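Side-chain contacts in DUF115 domain-containing protein (Magnetospirillum magneticum AMB-1, PDB 5MU5), which is a Maf-type glycosyltransferase involved in bacterial flagella formation, probably acting by glycosylating flagellin: residues G27-V32 against P152-L157; L102-D107 against W622-D627; V453-N458 against W471-L476. All coordinates share one frame; numbering follows the deposited sequence.

Following the chain from the N terminus, contact 1 (27-32 with 152-157) opens first and closes a loop of 119 residues, joining helix 24-32, the second of the chain, to helix 154-160, which follows a strand of the four-stranded parallel sheet. Contact 2 opens inside that loop, at 102-107, but closes only at 622-627, so the two cross; it ties helix 92-107 to the C-terminal helical bundle. Contact 3 (453-458 with 471-476) is nested inside the long loop of contact 2 and comes after contact 1 has closed, linking an edge strand to helix 467-482. The three are well separated, their centres 41 to 48 Å apart.

Contact 1 of 3, residues G27-V32 against P152-L157; sequences GERLRV and PNFDFL
The guanidinium of Arg-29 lies flat on one face of the Phe-154 ring, the planes only 3° apart and the centres 3.9 Å from each other. NE sits over the middle of the ring, and CZ stands above the face in cation-pi geometry. Leu-30 N lies at the edge of the same ring, in its plane, and His-33 meets the ring edge-to-face. Leu-30 CD2 approaches obliquely from the side opposite Arg-29, 3.6 Å from Phe-154 CZ. Arg-29 reaches the stack with an extended chain: CG is anti to the backbone N (chi1 -173°), and CG and CD pass by the CZ end of the ring before NE reaches its centre, with Arg-29 CG 3.6 Å from Phe-154 CZ. The two side chains thus run past each other in opposite directions. On the side of the ring away from Arg-29, Leu-30 CD2 meets Leu-157 CG at 4.2 Å. In the fold, this sets helix 24-32 of the Maf N-terminal domain against the start of helix 154-160, just after parallel strand 146-150. Asn-153 is the N-cap there, its OD1 accepting from Asp-155 N at 3.0 Å. Replacing Phe-154 with an alanine would probably leave the Arg-29 guanidinium without its flat support and open a gap beside Leu-30. Met-26 touches both Phe-154 and Leu-157. Leu-16 and Phe-19 of helix 9-22 pack on Leu-30.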
loop_
_atom_site.group_PDB
_atom_site.type_symbol
_atom_site.label_atom_id
_atom_site.label_comp_id
_atom_site.label_asym_id
_atom_site.label_seq_id
_atom_site.Cartn_x
_atom_site.Cartn_y
_atom_site.Cartn_z
ATOM N N GLY A 27 -22.400 -13.200 15.282
ATOM C CA GLY A 27 -23.614 -13.872 15.707
ATOM C C GLY A 27 -23.393 -14.532 17.046
ATOM O O GLY A 27 -24.243 -14.437 17.929
ATOM N N GLU A 28 -22.233 -15.167 17.222
ATOM C CA GLU A 28 -21.981 -15.878 18.470
ATOM C C GLU A 28 -21.885 -14.871 19.620
ATOM O O GLU A 28 -22.407 -15.079 20.706
ATOM C CB GLU A 28 -20.734 -16.761 18.373
ATOM C CG GLU A 28 -20.526 -17.686 19.567
ATOM C CD GLU A 28 -21.768 -18.494 19.962
ATOM O OE1 GLU A 28 -22.448 -19.046 19.069
ATOM O OE2 GLU A 28 -22.059 -18.588 21.178
ATOM N N ARG A 29 -21.277 -13.743 19.343
ATOM C CA ARG A 29 -21.152 -12.706 20.328
ATOM C C ARG A 29 -22.524 -12.101 20.671
ATOM O O ARG A 29 -22.848 -11.893 21.838
ATOM C CB ARG A 29 -20.187 -11.653 19.797
ATOM C CG ARG A 29 -19.855 -10.611 20.824
ATOM C CD ARG A 29 -18.844 -9.628 20.310
ATOM N NE ARG A 29 -18.743 -8.519 21.254
ATOM C CZ ARG A 29 -18.011 -7.429 21.046
ATOM N NH1 ARG A 29 -17.301 -7.297 19.926
ATOM N NH2 ARG A 29 -17.992 -6.481 21.972
ATOM N N LEU A 30 -23.333 -11.822 19.661
ATOM C CA LEU A 30 -24.702 -11.374 19.906
ATOM C C LEU A 30 -25.536 -12.361 20.734
ATOM O O LEU A 30 -26.340 -11.941 21.573
ATOM C CB LEU A 30 -25.424 -11.126 18.584
ATOM C CG LEU A 30 -24.986 -9.844 17.882
ATOM C CD1 LEU A 30 -25.427 -9.835 16.426
ATOM C CD2 LEU A 30 -25.539 -8.624 18.621
ATOM N N ARG A 31 -25.351 -13.659 20.499
ATOM C CA ARG A 31 -26.141 -14.681 21.175
ATOM C C ARG A 31 -25.939 -14.637 22.692
ATOM O O ARG A 31 -26.887 -14.785 23.431
ATOM C CB ARG A 31 -25.773 -16.089 20.651
ATOM C CG ARG A 31 -26.759 -17.184 21.009
ATOM C CD ARG A 31 -26.329 -18.581 20.527
ATOM N NE ARG A 31 -25.110 -18.986 21.224
ATOM C CZ ARG A 31 -25.065 -19.664 22.361
ATOM N NH1 ARG A 31 -26.175 -20.128 22.933
ATOM N NH2 ARG A 31 -23.889 -19.910 22.908
ATOM N N VAL A 32 -24.701 -14.436 23.150
ATOM C CA VAL A 32 -24.400 -14.487 24.591
ATOM C C VAL A 32 -24.281 -13.117 25.258
ATOM O O VAL A 32 -24.002 -13.045 26.438
ATOM C CB VAL A 32 -23.103 -15.300 24.888
ATOM C CG1 VAL A 32 -23.263 -16.746 24.447
ATOM C CG2 VAL A 32 -21.876 -14.678 24.225
ATOM N N PRO A 152 -19.210 1.833 17.962
ATOM C CA PRO A 152 -18.386 1.678 19.163
ATOM C C PRO A 152 -19.084 0.988 20.331
ATOM O O PRO A 152 -18.428 0.421 21.198
ATOM C CB PRO A 152 -18.095 3.122 19.567
ATOM C CG PRO A 152 -18.224 3.893 18.305
ATOM C CD PRO A 152 -19.350 3.250 17.584
ATOM N N ASN A 153 -20.404 1.090 20.373
ATOM C CA ASN A 153 -21.166 0.539 21.485
ATOM C C ASN A 153 -21.900 -0.712 21.020
ATOM O O ASN A 153 -22.860 -0.633 20.261
ATOM C CB ASN A 153 -22.120 1.598 22.025
ATOM C CG ASN A 153 -22.761 1.189 23.343
ATOM O OD1 ASN A 153 -22.902 0.011 23.643
ATOM N ND2 ASN A 153 -23.161 2.169 24.128
ATOM N N PHE A 154 -21.408 -1.863 21.463
ATOM C CA PHE A 154 -21.969 -3.138 21.067
ATOM C C PHE A 154 -23.422 -3.296 21.483
ATOM O O PHE A 154 -24.166 -4.029 20.840
ATOM C CB PHE A 154 -21.150 -4.289 21.627
ATOM C CG PHE A 154 -21.509 -5.623 21.026
ATOM C CD1 PHE A 154 -21.046 -5.967 19.772
ATOM C CD2 PHE A 154 -22.322 -6.525 21.709
ATOM C CE1 PHE A 154 -21.369 -7.190 19.218
ATOM C CE2 PHE A 154 -22.656 -7.742 21.151
ATOM C CZ PHE A 154 -22.181 -8.073 19.899
ATOM N N ASP A 155 -23.828 -2.618 22.553
ATOM C CA ASP A 155 -25.225 -2.653 22.963
ATOM C C ASP A 155 -26.157 -2.197 21.867
ATOM O O ASP A 155 -27.226 -2.777 21.678
ATOM C CB ASP A 155 -25.473 -1.812 24.220
ATOM C CG ASP A 155 -24.982 -2.492 25.488
ATOM O OD1 ASP A 155 -24.188 -3.469 25.401
ATOM O OD2 ASP A 155 -25.418 -2.051 26.576
ATOM N N PHE A 156 -25.760 -1.166 21.139
ATOM C CA PHE A 156 -26.594 -0.648 20.066
ATOM C C PHE A 156 -26.811 -1.685 18.967
ATOM O O PHE A 156 -27.916 -1.836 18.463
ATOM C CB PHE A 156 -26.019 0.647 19.473
ATOM C CG PHE A 156 -25.953 1.805 20.452
ATOM C CD1 PHE A 156 -26.642 1.778 21.669
ATOM C CD2 PHE A 156 -25.242 2.964 20.120
ATOM C CE1 PHE A 156 -26.581 2.855 22.540
ATOM C CE2 PHE A 156 -25.180 4.043 20.996
ATOM C CZ PHE A 156 -25.849 3.988 22.203
ATOM N N LEU A 157 -25.762 -2.400 18.598
ATOM C CA LEU A 157 -25.916 -3.459 17.608
ATOM C C LEU A 157 -26.863 -4.525 18.160
ATOM O O LEU A 157 -27.762 -4.987 17.464
ATOM C CB LEU A 157 -24.567 -4.096 17.264
ATOM C CG LEU A 157 -24.663 -5.265 16.284
ATOM C CD1 LEU A 157 -25.133 -4.794 14.906
ATOM C CD2 LEU A 157 -23.320 -5.978 16.186
#

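Contact 2 of 3, residues L102-D107 against W622-D627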
loop_
_atom_site.group_PDB
_atom_site.type_symbol
_atom_site.label_atom_id
_atom_site.label_comp_id
_atom_site.label_asym_id
_atom_site.label_seq_id
_atom_site.Cartn_x
_atom_site.Cartn_y
_atom_site.Cartn_z
ATOM N N LEU A 102 -13.418 11.125 -22.760
ATOM C CA LEU A 102 -13.851 12.509 -22.582
ATOM C C LEU A 102 -14.012 13.254 -23.884
ATOM O O LEU A 102 -14.984 14.008 -24.061
ATOM C CB LEU A 102 -12.871 13.260 -21.689
ATOM C CG LEU A 102 -12.820 12.722 -20.273
ATOM C CD1 LEU A 102 -11.808 13.555 -19.510
ATOM C CD2 LEU A 102 -14.193 12.767 -19.613
ATOM N N LYS A 103 -13.060 13.053 -24.786
ATOM C CA LYS A 103 -13.135 13.671 -26.088
ATOM C C LYS A 103 -14.401 13.215 -26.855
ATOM O O LYS A 103 -15.132 14.047 -27.395
ATOM C CB LYS A 103 -11.879 13.360 -26.871
ATOM C CG LYS A 103 -11.925 13.867 -28.288
ATOM C CD LYS A 103 -10.738 13.363 -29.095
ATOM C CE LYS A 103 -10.939 13.639 -30.583
ATOM N NZ LYS A 103 -11.343 15.055 -30.820
ATOM N N ARG A 104 -14.656 11.909 -26.900
ATOM C CA ARG A 104 -15.834 11.386 -27.599
ATOM C C ARG A 104 -17.154 11.871 -26.973
ATOM O O ARG A 104 -18.113 12.215 -27.689
ATOM C CB ARG A 104 -15.801 9.872 -27.644
ATOM C CG ARG A 104 -14.787 9.316 -28.635
ATOM C CD ARG A 104 -14.629 7.806 -28.487
ATOM N NE ARG A 104 -15.849 7.084 -28.841
ATOM C CZ ARG A 104 -15.961 5.755 -28.935
ATOM N NH1 ARG A 104 -14.925 4.954 -28.703
ATOM N NH2 ARG A 104 -17.120 5.219 -29.267
ATOM N N ALA A 105 -17.201 11.901 -25.645
ATOM C CA ALA A 105 -18.355 12.452 -24.949
ATOM C C ALA A 105 -18.572 13.927 -25.287
ATOM O O ALA A 105 -19.679 14.308 -25.644
ATOM C CB ALA A 105 -18.214 12.288 -23.448
ATOM N N THR A 106 -17.532 14.755 -25.189
ATOM C CA THR A 106 -17.722 16.183 -25.454
ATOM C C THR A 106 -18.058 16.434 -26.929
ATOM O O THR A 106 -18.959 17.229 -27.239
ATOM C CB THR A 106 -16.537 17.047 -24.979
ATOM O OG1 THR A 106 -15.334 16.631 -25.629
ATOM C CG2 THR A 106 -16.352 16.919 -23.463
ATOM N N ASP A 107 -17.384 15.721 -27.834
ATOM C CA ASP A 107 -17.681 15.849 -29.262
ATOM C C ASP A 107 -19.147 15.550 -29.535
ATOM O O ASP A 107 -19.729 16.155 -30.409
ATOM C CB ASP A 107 -16.810 14.914 -30.108
ATOM C CG ASP A 107 -15.351 15.359 -30.171
ATOM O OD1 ASP A 107 -15.061 16.487 -29.719
ATOM O OD2 ASP A 107 -14.496 14.592 -30.680
ATOM N N TRP A 622 -21.850 5.261 -21.484
ATOM C CA TRP A 622 -21.545 3.881 -21.158
ATOM C C TRP A 622 -21.028 3.120 -22.392
ATOM O O TRP A 622 -20.097 2.343 -22.286
ATOM C CB TRP A 622 -22.757 3.168 -20.558
ATOM C CG TRP A 622 -22.768 3.159 -19.060
ATOM C CD1 TRP A 622 -23.709 3.701 -18.242
ATOM C CD2 TRP A 622 -21.770 2.584 -18.201
ATOM N NE1 TRP A 622 -23.369 3.496 -16.926
ATOM C CE2 TRP A 622 -22.193 2.802 -16.870
ATOM C CE3 TRP A 622 -20.587 1.881 -18.428
ATOM C CZ2 TRP A 622 -21.468 2.360 -15.775
ATOM C CZ3 TRP A 622 -19.861 1.437 -17.347
ATOM C CH2 TRP A 622 -20.293 1.687 -16.025
ATOM N N GLU A 623 -21.640 3.324 -23.551
ATOM C CA GLU A 623 -21.173 2.665 -24.771
ATOM C C GLU A 623 -19.745 3.145 -25.135
ATOM O O GLU A 623 -18.873 2.342 -25.485
ATOM C CB GLU A 623 -22.172 2.868 -25.911
ATOM C CG GLU A 623 -21.662 2.523 -27.315
ATOM C CD GLU A 623 -21.005 1.148 -27.431
ATOM O OE1 GLU A 623 -21.371 0.209 -26.693
ATOM O OE2 GLU A 623 -20.096 1.006 -28.274
ATOM N N ILE A 624 -19.502 4.448 -25.020
ATOM C CA ILE A 624 -18.156 4.997 -25.205
ATOM C C ILE A 624 -17.132 4.333 -24.292
ATOM O O ILE A 624 -16.021 3.985 -24.722
ATOM C CB ILE A 624 -18.155 6.510 -24.970
ATOM C CG1 ILE A 624 -18.821 7.193 -26.175
ATOM C CG2 ILE A 624 -16.732 7.036 -24.793
ATOM C CD1 ILE A 624 -19.093 8.668 -25.994
ATOM N N ILE A 625 -17.493 4.185 -23.023
ATOM C CA ILE A 625 -16.609 3.575 -22.045
ATOM C C ILE A 625 -16.307 2.120 -22.414
ATOM O O ILE A 625 -15.164 1.666 -22.308
ATOM C CB ILE A 625 -17.251 3.623 -20.650
ATOM C CG1 ILE A 625 -17.202 5.043 -20.135
ATOM C CG2 ILE A 625 -16.530 2.716 -19.666
ATOM C CD1 ILE A 625 -18.149 5.272 -19.000
ATOM N N ARG A 626 -17.339 1.411 -22.855
ATOM C CA ARG A 626 -17.203 0.018 -23.213
ATOM C C ARG A 626 -16.238 -0.108 -24.367
ATOM O O ARG A 626 -15.309 -0.899 -24.331
ATOM C CB ARG A 626 -18.559 -0.575 -23.599
ATOM C CG ARG A 626 -18.564 -2.088 -23.775
ATOM C CD ARG A 626 -19.761 -2.568 -24.598
ATOM N NE ARG A 626 -19.704 -1.962 -25.919
ATOM C CZ ARG A 626 -18.838 -2.295 -26.882
ATOM N NH1 ARG A 626 -17.942 -3.259 -26.703
ATOM N NH2 ARG A 626 -18.852 -1.635 -28.031
ATOM N N ASP A 627 -16.452 0.700 -25.381
ATOM C CA ASP A 627 -15.658 0.601 -26.592
ATOM C C ASP A 627 -14.184 0.971 -26.348
ATOM O O ASP A 627 -13.289 0.269 -26.799
ATOM C CB ASP A 627 -16.254 1.506 -27.660
ATOM C CG ASP A 627 -15.605 1.320 -28.988
ATOM O OD1 ASP A 627 -15.352 0.161 -29.362
ATOM O OD2 ASP A 627 -15.347 2.328 -29.665
#
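Arg-104 NH1 donates to Asp-627 OD2 at 2.8 Å, a salt bridge with an N-H...acceptor angle of 156°. The oxygen is met on its anti side, somewhat out of the carboxylate plane, while it lies near the plane of the guanidinium; the two flat groups stand steeply to each other, at 79°. A second, weak bond runs from Arg-104 NH2 to the same oxygen at 3.4 Å. NH1 also forms a salt bridge with Glu-628, so two acidic residues of one helix share this nitrogen. The Arg-104 chain, bent at chi3, runs past Ile-624, whose CG2 lies over one face of the guanidinium. The axes of 102-107 and 622-627 approach to 9.9 Å and run roughly antiparallel, at 150°; the bridge thus joins helix 92-107 of the Maf N-terminal domain to helix 618-646 of the C-terminal helical bundle. Between them Ile-624 supplies the apolar part. Its CD1 reaches the other backbone, 3.8 Å from Ala-105 N, and also touches Arg-104 CB at 3.9 Å. Further out, Phe-112 of strand 111-112 packs on Ala-105, and Arg-626 turns to Glu-623, gripping both carboxylate oxygens side-on with NE and NH2, while its NH1 bridges to Asp-562.

Contact 3 of 3, residues V453-N458 against W471-L476; sequences VREPGN and WTRDAL. With EDO (1,2-ethanediol), chain G.
Between 453-458 and 471-476 the nearest CA atoms, those of Glu-455 and Arg-473, are 11.0 Å apart, so long side chains must bridge the distance. Arg-473 NH1 donates to Glu-455 OE1 at 3.0 Å, a salt bridge with an N-H...acceptor angle of 152°. The oxygen lies in the guanidinium plane, but the nitrogen comes in from above the carboxylate plane, and the two flat groups are turned 63° apart. Bends in both chains, at chi2 of Glu-455 (-58°) and chi3 of Arg-473, bring the groups together. On the far edge of the guanidinium, NE and NH2 of Arg-473 both close on Asp-474 OD1, with NH2 at 2.9 Å. One water accepts from Arg-473 NH1 and donates to Pro-456 O at 3.3 Å. Strand 453-456 is an outer member of a three-stranded antiparallel sheet, pairing with 462-465, after which the chain enters helix 467-482. Leu-470, one turn before Asp-474, touches both Val-453 and Glu-455. Arg-454 NH2 donates to O2 of 1,2-ethanediol, probably from the crystallisation liquor, at 3.2 Å. With two carboxylates and a water at its edges, the Arg-473 guanidinium is probably fixed in its rotation, its single positive charge shared between both acids.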
loop_
_atom_site.group_PDB
_atom_site.type_symbol
_atom_site.label_atom_id
_atom_site.label_comp_id
_atom_site.label_asym_id
_atom_site.label_seq_id
_atom_site.Cartn_x
_atom_site.Cartn_y
_atom_site.Cartn_z
ATOM N N VAL A 453 8.869 19.511 8.292
ATOM C CA VAL A 453 8.270 19.532 9.613
ATOM C C VAL A 453 9.337 19.421 10.705
ATOM O O VAL A 453 10.351 18.776 10.527
ATOM C CB VAL A 453 7.233 18.423 9.775
ATOM C CG1 VAL A 453 6.144 18.605 8.736
ATOM C CG2 VAL A 453 7.860 17.045 9.659
ATOM N N ARG A 454 9.092 20.054 11.833
ATOM C CA ARG A 454 9.998 19.992 12.973
ATOM C C ARG A 454 9.887 18.662 13.745
ATOM O O ARG A 454 8.818 18.270 14.175
ATOM C CB ARG A 454 9.743 21.176 13.907
ATOM C CG ARG A 454 10.081 22.521 13.262
ATOM C CD ARG A 454 9.540 23.718 14.038
ATOM N NE ARG A 454 10.149 23.844 15.357
ATOM C CZ ARG A 454 11.201 24.607 15.653
ATOM N NH1 ARG A 454 11.812 25.331 14.725
ATOM N NH2 ARG A 454 11.652 24.648 16.896
ATOM N N GLU A 455 11.013 17.993 13.938
ATOM C CA GLU A 455 11.024 16.689 14.577
ATOM C C GLU A 455 12.095 16.642 15.641
ATOM O O GLU A 455 13.103 17.308 15.511
ATOM C CB GLU A 455 11.300 15.593 13.542
ATOM C CG GLU A 455 10.191 15.388 12.522
ATOM C CD GLU A 455 8.840 15.037 13.148
ATOM O OE1 GLU A 455 8.776 14.118 14.000
ATOM O OE2 GLU A 455 7.837 15.691 12.791
ATOM N N PRO A 456 11.890 15.848 16.698
ATOM C CA PRO A 456 12.956 15.757 17.687
ATOM C C PRO A 456 14.224 15.190 17.046
ATOM O O PRO A 456 14.149 14.300 16.187
ATOM C CB PRO A 456 12.394 14.784 18.746
ATOM C CG PRO A 456 11.277 14.081 18.073
ATOM C CD PRO A 456 10.714 15.051 17.091
ATOM N N GLY A 457 15.364 15.724 17.453
ATOM C CA GLY A 457 16.628 15.333 16.896
ATOM C C GLY A 457 17.243 14.216 17.695
ATOM O O GLY A 457 16.964 14.068 18.882
ATOM N N ASN A 458 18.083 13.425 17.037
ATOM C CA ASN A 458 18.814 12.352 17.701
ATOM C C ASN A 458 19.644 12.871 18.885
ATOM O O ASN A 458 19.682 12.239 19.960
ATOM C CB ASN A 458 19.719 11.655 16.694
ATOM C CG ASN A 458 20.427 10.445 17.273
ATOM O OD1 ASN A 458 19.796 9.553 17.843
ATOM N ND2 ASN A 458 21.751 10.392 17.096
ATOM N N TRP A 471 8.917 8.540 6.655
ATOM C CA TRP A 471 8.579 7.150 6.303
ATOM C C TRP A 471 9.816 6.292 6.435
ATOM O O TRP A 471 9.765 5.196 6.964
ATOM C CB TRP A 471 8.058 7.007 4.871
ATOM C CG TRP A 471 6.813 7.800 4.555
ATOM C CD1 TRP A 471 5.868 8.246 5.434
ATOM C CD2 TRP A 471 6.351 8.173 3.248
ATOM N NE1 TRP A 471 4.886 8.913 4.763
ATOM C CE2 TRP A 471 5.144 8.874 3.418
ATOM C CE3 TRP A 471 6.846 7.980 1.952
ATOM C CZ2 TRP A 471 4.419 9.401 2.340
ATOM C CZ3 TRP A 471 6.126 8.512 0.869
ATOM C CH2 TRP A 471 4.927 9.220 1.077
ATOM N N THR A 472 10.940 6.819 5.969
ATOM C CA THR A 472 12.194 6.124 6.084
ATOM C C THR A 472 12.507 5.920 7.541
ATOM O O THR A 472 12.850 4.814 7.940
ATOM C CB THR A 472 13.317 6.906 5.398
ATOM O OG1 THR A 472 13.057 6.960 3.997
ATOM C CG2 THR A 472 14.676 6.228 5.627
ATOM N N ARG A 473 12.391 6.985 8.340
ATOM C CA ARG A 473 12.609 6.894 9.785
ATOM C C ARG A 473 11.705 5.878 10.456
ATOM O O ARG A 473 12.149 5.111 11.324
ATOM C CB ARG A 473 12.369 8.247 10.428
ATOM C CG ARG A 473 12.499 8.265 11.942
ATOM C CD ARG A 473 11.823 9.509 12.493
ATOM N NE ARG A 473 10.389 9.386 12.368
ATOM C CZ ARG A 473 9.518 10.348 12.645
ATOM N NH1 ARG A 473 9.942 11.530 13.086
ATOM N NH2 ARG A 473 8.220 10.117 12.474
ATOM N N ASP A 474 10.415 5.897 10.112
ATOM C CA ASP A 474 9.484 4.943 10.711
ATOM C C ASP A 474 9.818 3.499 10.300
ATOM O O ASP A 474 9.667 2.579 11.107
ATOM C CB ASP A 474 8.013 5.287 10.376
ATOM C CG ASP A 474 7.520 6.602 11.059
ATOM O OD1 ASP A 474 8.302 7.334 11.721
ATOM O OD2 ASP A 474 6.320 6.915 10.920
ATOM N N ALA A 475 10.280 3.285 9.061
ATOM C CA ALA A 475 10.585 1.904 8.622
ATOM C C ALA A 475 11.833 1.365 9.347
ATOM O O ALA A 475 11.897 0.184 9.705
ATOM C CB ALA A 475 10.723 1.811 7.110
ATOM N N LEU A 476 12.781 2.251 9.623
ATOM C CA LEU A 476 13.987 1.891 10.361
ATOM C C LEU A 476 13.674 1.491 11.781
ATOM O O LEU A 476 14.143 0.456 12.245
ATOM C CB LEU A 476 14.991 3.039 10.387
ATOM C CG LEU A 476 15.749 3.350 9.103
ATOM C CD1 LEU A 476 16.618 4.582 9.294
ATOM C CD2 LEU A 476 16.595 2.168 8.670
HETATM C C1 EDO G . 13.137 28.229 16.860
HETATM O O1 EDO G . 13.600 28.704 15.602
HETATM C C2 EDO G . 14.321 27.759 17.691
HETATM O O2 EDO G . 14.148 26.368 17.983
HETATM O O HOH W 1 12.205 11.977 14.993
#